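Local coordinates for NmrA family protein (Shigella flexneri 2a, PDB 3QVO) that is of unknown function but, as a Rossmann-fold member of the NmrA family, probably binds NAD(P), at residues Ile221-Pro224 and Gly225-Gly228. Residues are numbered along the deposited sequence; the frame is centred on the assembly and turned at random.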
ATOM      1  N   ILE A 221       5.264  -9.855   5.154  1.00 64.99           N
ATOM      2  CA  ILE A 221       4.425  -9.809   6.346  1.00 65.87           C
ATOM      3  C   ILE A 221       3.634 -11.127   6.442  1.00 68.04           C
ATOM      4  O   ILE A 221       2.846 -11.457   5.559  1.00 67.17           O
ATOM      5  CB  ILE A 221       3.402  -8.629   6.294  1.00 64.56           C
ATOM      6  CG1 ILE A 221       4.030  -7.332   5.770  1.00 63.02           C
ATOM      7  CG2 ILE A 221       2.782  -8.352   7.681  1.00 63.10           C
ATOM      8  CD1 ILE A 221       2.967  -6.355   5.159  1.00 61.97           C
ATOM      9  N   ASN A 222       3.848 -11.875   7.515  1.00 70.51           N
ATOM     10  CA  ASN A 222       3.054 -13.083   7.770  1.00 72.93           C
ATOM     11  C   ASN A 222       2.590 -13.225   9.241  1.00 74.92           C
ATOM     12  O   ASN A 222       3.224 -12.720  10.151  1.00 74.80           O
ATOM     13  CB  ASN A 222       3.857 -14.325   7.369  1.00 74.59           C
ATOM     14  CG  ASN A 222       4.959 -14.636   8.347  1.00 76.10           C
ATOM     15  OD1 ASN A 222       6.060 -14.109   8.221  1.00 77.49           O
ATOM     16  ND2 ASN A 222       4.663 -15.479   9.350  1.00 77.45           N
ATOM     17  N   GLN A 223       1.493 -13.950   9.445  1.00 76.71           N
ATOM     18  CA  GLN A 223       1.026 -14.320  10.766  1.00 79.27           C
ATOM     19  C   GLN A 223       2.000 -15.364  11.321  1.00 81.97           C
ATOM     20  O   GLN A 223       2.447 -16.230  10.572  1.00 83.35           O
ATOM     21  CB  GLN A 223      -0.393 -14.882  10.636  1.00 80.97           C
ATOM     22  CG  GLN A 223      -1.110 -15.272  11.915  1.00 82.01           C
ATOM     23  CD  GLN A 223      -2.614 -15.544  11.676  1.00 82.87           C
ATOM     24  OE1 GLN A 223      -3.317 -14.782  10.962  1.00 76.32           O
ATOM     25  NE2 GLN A 223      -3.116 -16.630  12.278  1.00 83.06           N
ATOM     26  N   PRO A 224       2.393 -15.254  12.596  1.00 83.17           N
ATOM     27  CA  PRO A 224       3.300 -16.255  13.134  1.00 85.43           C
ATOM     28  C   PRO A 224       2.637 -17.610  13.269  1.00 87.93           C
ATOM     29  O   PRO A 224       1.429 -17.680  13.499  1.00 89.38           O
ATOM     30  CB  PRO A 224       3.645 -15.719  14.527  1.00 86.70           C
ATOM     31  CG  PRO A 224       3.367 -14.264  14.475  1.00 85.19           C
ATOM     32  CD  PRO A 224       2.253 -14.096  13.491  1.00 83.33           C
ATOM     33  N   GLY A 225       3.430 -18.674  13.165  1.00 89.36           N
ATOM     34  CA  GLY A 225       2.930 -20.048  13.377  1.00 92.03           C
ATOM     35  C   GLY A 225       1.932 -20.485  12.310  1.00 91.22           C
ATOM     36  O   GLY A 225       0.908 -21.069  12.609  1.00 93.34           O
ATOM     37  N   THR A 226       2.207 -20.141  11.057  1.00 88.48           N
ATOM     38  CA  THR A 226       1.373 -20.567   9.930  1.00 87.30           C
ATOM     39  C   THR A 226       2.291 -21.087   8.836  1.00 87.38           C
ATOM     40  O   THR A 226       1.999 -20.978   7.636  1.00 85.04           O
ATOM     41  CB  THR A 226       0.547 -19.392   9.377  1.00 84.27           C
ATOM     42  OG1 THR A 226       1.438 -18.360   8.932  1.00 76.75           O
ATOM     43  CG2 THR A 226      -0.413 -18.879  10.432  1.00 83.64           C
ATOM     44  N   ASP A 227       3.431 -21.612   9.270  1.00 89.50           N
ATOM     45  CA  ASP A 227       4.417 -22.152   8.365  1.00 91.02           C
ATOM     46  C   ASP A 227       3.777 -23.415   7.734  1.00 92.68           C
ATOM     47  O   ASP A 227       2.947 -24.061   8.358  1.00 93.77           O
ATOM     48  CB  ASP A 227       5.702 -22.479   9.147  1.00 93.64           C
ATOM     49  CG  ASP A 227       6.838 -22.970   8.260  1.00 97.03           C
ATOM     50  OD1 ASP A 227       7.109 -22.357   7.196  1.00 94.77           O
ATOM     51  OD2 ASP A 227       7.446 -24.001   8.657  1.00106.43           O
ATOM     52  N   GLY A 228       4.121 -23.680   6.471  1.00 91.87           N
ATOM     53  CA  GLY A 228       3.460 -24.713   5.676  1.00 93.84           C
ATOM     54  C   GLY A 228       3.977 -26.073   6.012  1.00 96.54           C
ATOM     55  O   GLY A 228       5.136 -26.220   6.411  1.00 96.82           O
TER
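Asn222 and Thr226 meet around the carbonyl oxygen of Gln223, just where the chain leaves strand 217-222 and turns. Asn222 is buried at the strand end. Its ND2 donates to Gln223 O at 2.6 Å, with a bent N-H...O angle of 142°. The donor sits well above the carbonyl plane, 67° out of it, so it does not follow a lone pair. The same ND2 also bonds Glu182 OE2 on the neighbouring antiparallel strand 182-184.

Gln223 O takes a second bond from Thr226 OG1, at 2.9 Å. This donor approaches from the opposite face of the carbonyl, with a smaller tilt out of the plane. Thr226 chi1 is 60°, which sets OG1 between its own N and C and turns it back to the carbonyl. CG2 then lies beside the backbone N. The Gln223 side chain runs out extended, with CG anti to N. It crosses the Thr226 side chain at about a right angle, and Gln223 CG meets Thr226 CG2 at 4.0 Å.

Pro224 and Gly225 form the corner. The CA atoms of Gln223 and Thr226 are 6.3 Å apart, and Gly225 has positive phi, so the bend is a distorted turn close to type II. The usual backbone link is missing, because Gln223 O is 3.9 Å from Thr226 N. The threonine hydroxyl closes the turn instead. Thr226 CG2 also packs 3.8 Å from Pro224 O.

Thr226 OG1 accepts from Thr193 N as well, next to strand 194-196. The hydroxyl therefore acts as both donor and acceptor. Two side chains clamp one carbonyl from its two faces, and their further bonds tie this surface turn to Glu182 of strand 182-184 and to Thr193 just before strand 194-196.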